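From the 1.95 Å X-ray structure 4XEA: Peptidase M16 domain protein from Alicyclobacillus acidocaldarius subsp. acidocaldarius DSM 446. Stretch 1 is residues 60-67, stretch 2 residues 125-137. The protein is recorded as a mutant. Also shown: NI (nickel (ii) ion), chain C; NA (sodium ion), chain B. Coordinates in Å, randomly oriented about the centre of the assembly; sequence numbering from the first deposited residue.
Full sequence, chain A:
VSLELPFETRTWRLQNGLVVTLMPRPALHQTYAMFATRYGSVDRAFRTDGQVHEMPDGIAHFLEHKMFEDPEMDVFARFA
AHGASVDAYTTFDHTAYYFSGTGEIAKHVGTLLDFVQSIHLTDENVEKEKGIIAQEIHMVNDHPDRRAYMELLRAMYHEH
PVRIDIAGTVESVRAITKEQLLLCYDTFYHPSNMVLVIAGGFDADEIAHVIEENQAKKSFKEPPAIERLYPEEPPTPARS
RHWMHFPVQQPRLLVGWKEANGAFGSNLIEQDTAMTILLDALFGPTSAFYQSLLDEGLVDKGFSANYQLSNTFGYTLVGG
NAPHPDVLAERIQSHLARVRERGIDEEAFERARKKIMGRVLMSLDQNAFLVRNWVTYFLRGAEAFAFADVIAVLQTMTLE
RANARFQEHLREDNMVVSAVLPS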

# COMPACT_ATOMS: atom_id res chain seq x y z
N ALA A 60 -5.91 5.08 25.59
CA ALA A 60 -4.72 5.12 24.73
C ALA A 60 -5.00 5.96 23.47
O ALA A 60 -4.20 6.83 23.09
N HIS A 61 -6.15 5.72 22.87
CA HIS A 61 -6.52 6.34 21.59
C HIS A 61 -6.95 7.81 21.76
O HIS A 61 -6.68 8.65 20.89
N PHE A 62 -7.62 8.11 22.86
CA PHE A 62 -7.94 9.51 23.23
C PHE A 62 -6.64 10.34 23.37
O PHE A 62 -6.51 11.45 22.81
N LEU A 63 -5.66 9.80 24.09
CA LEU A 63 -4.36 10.47 24.24
C LEU A 63 -3.68 10.67 22.86
O LEU A 63 -3.12 11.73 22.59
N GLU A 64 -3.82 9.68 21.98
CA GLU A 64 -3.26 9.81 20.63
C GLU A 64 -3.83 10.99 19.92
O GLU A 64 -3.10 11.75 19.28
N HIS A 65 -5.15 11.17 20.01
CA HIS A 65 -5.78 12.27 19.36
C HIS A 65 -5.29 13.61 19.93
O HIS A 65 -5.10 14.57 19.20
N LYS A 66 -5.12 13.65 21.25
CA LYS A 66 -4.85 14.90 21.95
C LYS A 66 -3.37 15.23 22.03
O LYS A 66 -2.99 16.34 22.40
N MSE A 67 -2.53 14.27 21.64
CA MSE A 67 -1.08 14.46 21.69
C MSE A 67 -0.63 15.59 20.78
O MSE A 67 0.38 16.24 21.07
N ASN A 125 -11.38 21.09 25.83
CA ASN A 125 -10.91 20.31 24.68
C ASN A 125 -11.02 18.81 24.87
O ASN A 125 -11.00 18.05 23.89
N VAL A 126 -11.13 18.38 26.12
CA VAL A 126 -11.52 17.01 26.43
C VAL A 126 -12.98 16.81 26.05
O VAL A 126 -13.34 15.79 25.47
N GLU A 127 -13.83 17.77 26.35
CA GLU A 127 -15.22 17.68 25.90
C GLU A 127 -15.34 17.64 24.36
O GLU A 127 -15.96 16.73 23.81
N LYS A 128 -14.68 18.58 23.68
CA LYS A 128 -14.73 18.63 22.21
C LYS A 128 -14.33 17.30 21.59
O LYS A 128 -15.00 16.80 20.67
N GLU A 129 -13.25 16.70 22.10
CA GLU A 129 -12.68 15.55 21.46
C GLU A 129 -13.56 14.32 21.70
O GLU A 129 -13.49 13.36 20.95
N LYS A 130 -14.40 14.33 22.75
CA LYS A 130 -15.30 13.19 23.03
C LYS A 130 -16.34 13.04 21.91
O LYS A 130 -16.65 11.92 21.48
N GLY A 131 -16.88 14.17 21.46
CA GLY A 131 -17.84 14.20 20.35
C GLY A 131 -17.24 13.69 19.05
O GLY A 131 -17.90 12.95 18.28
N ILE A 132 -15.97 14.08 18.80
CA ILE A 132 -15.25 13.70 17.59
C ILE A 132 -14.98 12.20 17.58
O ILE A 132 -15.10 11.56 16.55
N ILE A 133 -14.65 11.64 18.74
CA ILE A 133 -14.36 10.22 18.84
C ILE A 133 -15.65 9.39 18.79
O ILE A 133 -15.68 8.36 18.13
N ALA A 134 -16.73 9.87 19.42
CA ALA A 134 -18.01 9.16 19.36
C ALA A 134 -18.47 8.98 17.92
O ALA A 134 -18.96 7.92 17.54
N GLN A 135 -18.28 10.02 17.12
CA GLN A 135 -18.67 10.00 15.71
C GLN A 135 -17.85 8.99 14.92
O GLN A 135 -18.40 8.22 14.13
N GLU A 136 -16.54 9.04 15.11
CA GLU A 136 -15.61 8.07 14.53
C GLU A 136 -16.01 6.63 14.87
O GLU A 136 -15.97 5.75 14.01
N ILE A 137 -16.41 6.40 16.13
CA ILE A 137 -16.90 5.09 16.57
C ILE A 137 -18.17 4.66 15.81
O ILE A 137 -18.26 3.53 15.39

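How do two helices that stay 10.9 Å apart at their axes still pack their side chains together? They cross steeply, at 114° between their N-to-C directions, so the contact is a compact patch in which the CA of Phe62 lies nearest the CA of Ile133 (7.8 Å) and the CA of Lys66 nearest the CA of Glu129 (7.9 Å). From the first helix, His61, His65 and Lys66 direct their CA-to-CB bonds toward the second, which answers with Glu129, Ile133 and Glu136. Glu129, Ile133 and Glu136 follow the helical repeat, as do His61 and His65; Lys66 follows His65 directly, yet its CA-to-CB bond also points toward the second helix. Leu63 and Glu64 lie out of reach, while Glu127 points away.

What does Phe62 do, given that its CA-to-CB bond runs sideways? Its chi1 of -155° (t) and chi2 of -63° carry the ring across to the other helix, where it sits as a knob in a hole formed by Val126, Glu129, Lys130 and Ile133. Ile133, with chi1 m and chi2 t, extends its CD1 over one face of the ring, 4.0 Å from the centroid of the Phe62 ring, a CH-pi contact. The ring edge meets backbone and aliphatic carbon instead: Phe62 CZ lies 3.6 Å from Val126 O, and Phe62 CE2 lies 3.7 Å from Lys130 CG. Lys130 lays this methylene against the ring, and its NZ is hydrogen-bonded elsewhere in the structure.

Why do the two histidines, one helical turn apart, adopt different rotamers? Both must bring NE2 to the same nickel ion. His61 uses chi1 t and chi2 -97°, whereas His65 has chi1 at -93°, between wells; from these different starting points His61 NE2 and His65 NE2 each reach NI at 2.2 Å. Water 3 also binds, its O 2.4 Å from NI. The orientation of His65 leaves its other nitrogen free for the second helix: His65 ND1 donates a hydrogen bond to Glu129 OE1 at 2.7 Å, near the ring plane, while Ile133 CG1 lies over one face. Glu136 approaches the same pair of rings, with His61 CE1 3.1 Å from Glu136 OE2. His61 NE2 is 3.2 Å from Glu136 OE2, but there is no hydrogen to share between them.

How does Glu129 serve two partners? Its t, p conformation (chi1 -161°, chi2 71°) places the carboxylate between His65 and Lys66, with OE1 taking the histidine hydrogen bond and OE2 facing the lysine. Lys66 bends through three successive m angles before a final t, laying its chain beside the second helix, so that Lys66 CD comes within 3.6 Å of Glu129 OE2. The salt bridge from Lys66 NZ to Glu129 OE2 is long, at 3.9 Å. Lys66 CE also lies 3.8 Å from Asn125 ND2. On the backbone side, water 1 donates a hydrogen bond to Lys66 O, its O 3.0 Å from that atom. The same water coordinates the sodium ion, as does Met67 O, which lies 2.5 Å from NA.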

# COMPACT_ATOMS: atom_id res chain seq x y z
CB ALA A 60 -4.24 3.71 24.37
CB HIS A 61 -7.62 5.50 20.97
CG HIS A 61 -8.31 6.15 19.83
ND1 HIS A 61 -9.50 6.82 19.99
CD2 HIS A 61 -7.96 6.28 18.53
CE1 HIS A 61 -9.88 7.32 18.83
NE2 HIS A 61 -8.97 6.98 17.93
CB PHE A 62 -8.74 9.50 24.54
CG PHE A 62 -9.61 10.71 24.75
CD1 PHE A 62 -9.07 11.97 24.86
CD2 PHE A 62 -10.99 10.57 24.91
CE1 PHE A 62 -9.89 13.08 25.08
CE2 PHE A 62 -11.80 11.67 25.13
CZ PHE A 62 -11.25 12.92 25.21
CB LEU A 63 -3.43 9.70 25.17
CG LEU A 63 -3.82 9.66 26.65
CD1 LEU A 63 -2.83 8.77 27.39
CD2 LEU A 63 -3.84 11.12 27.26
CB GLU A 64 -3.48 8.52 19.81
CG GLU A 64 -2.91 8.59 18.37
CD GLU A 64 -3.86 7.98 17.35
OE1 GLU A 64 -4.26 6.82 17.51
OE2 GLU A 64 -4.27 8.69 16.43
CB HIS A 65 -7.30 12.20 19.53
CG HIS A 65 -8.00 11.51 18.42
ND1 HIS A 65 -8.92 12.14 17.62
CD2 HIS A 65 -7.89 10.24 17.95
CE1 HIS A 65 -9.37 11.28 16.71
NE2 HIS A 65 -8.77 10.13 16.90
CB LYS A 66 -5.50 14.85 23.35
CG LYS A 66 -7.05 15.06 23.34
CD LYS A 66 -7.56 16.16 22.39
CE LYS A 66 -6.98 17.57 22.64
NZ LYS A 66 -7.28 18.54 21.52
CB MSE A 67 -0.33 13.18 21.31
CG MSE A 67 1.12 13.15 21.76
SE MSE A 67 1.21 13.30 23.75
CE MSE A 67 -0.06 11.89 24.19
CB ASN A 125 -9.49 20.74 24.23
CG ASN A 125 -8.37 20.17 25.10
OD1 ASN A 125 -8.58 19.31 25.95
ND2 ASN A 125 -7.16 20.67 24.87
CB VAL A 126 -11.29 16.66 27.94
CG1 VAL A 126 -12.05 15.39 28.34
CG2 VAL A 126 -9.81 16.50 28.22
CB GLU A 127 -16.08 18.80 26.49
CG GLU A 127 -17.58 18.53 26.38
CD GLU A 127 -17.95 17.15 26.88
OE1 GLU A 127 -18.35 17.05 28.06
OE2 GLU A 127 -17.83 16.17 26.12
CB LYS A 128 -13.82 19.74 21.67
CG LYS A 128 -13.84 19.84 20.15
CD LYS A 128 -13.08 21.03 19.65
CE LYS A 128 -13.07 21.06 18.13
NZ LYS A 128 -12.16 22.13 17.65
CB GLU A 129 -11.24 15.31 21.93
CG GLU A 129 -10.40 14.41 21.02
CD GLU A 129 -10.03 15.08 19.71
OE1 GLU A 129 -9.89 14.36 18.70
OE2 GLU A 129 -9.88 16.32 19.68
CB LYS A 130 -16.04 13.36 24.36
CG LYS A 130 -15.30 12.89 25.61
CD LYS A 130 -16.11 13.23 26.86
CE LYS A 130 -15.34 12.97 28.15
NZ LYS A 130 -16.24 12.70 29.30
CB ILE A 132 -13.92 14.50 17.44
CG1 ILE A 132 -14.22 16.00 17.26
CG2 ILE A 132 -13.08 13.97 16.28
CD1 ILE A 132 -12.98 16.89 17.22
CB ILE A 133 -13.51 9.87 20.07
CG1 ILE A 133 -12.16 10.58 19.98
CG2 ILE A 133 -13.28 8.38 20.16
CD1 ILE A 133 -11.38 10.55 21.27
CB ALA A 134 -19.07 9.88 20.16
CB GLN A 135 -18.49 11.39 15.10
CG GLN A 135 -19.63 12.32 15.41
CD GLN A 135 -20.88 11.97 14.64
OE1 GLN A 135 -20.93 10.95 13.94
NE2 GLN A 135 -21.90 12.82 14.74
CB GLU A 136 -14.18 8.39 15.01
CG GLU A 136 -13.07 7.46 14.49
CD GLU A 136 -12.09 7.03 15.58
OE1 GLU A 136 -11.87 5.80 15.71
OE2 GLU A 136 -11.56 7.92 16.31
CB ILE A 137 -17.17 5.06 18.09
CG1 ILE A 137 -15.85 5.14 18.88
CG2 ILE A 137 -17.90 3.79 18.50
CD1 ILE A 137 -16.04 5.40 20.36
NI NI C . -8.80 8.11 16.02
NA NA B . 1.78 16.89 23.00
O HOH W 1 -0.58 17.63 23.55
O HOH W 2 2.23 19.09 22.45
O HOH W 3 -8.28 9.04 13.82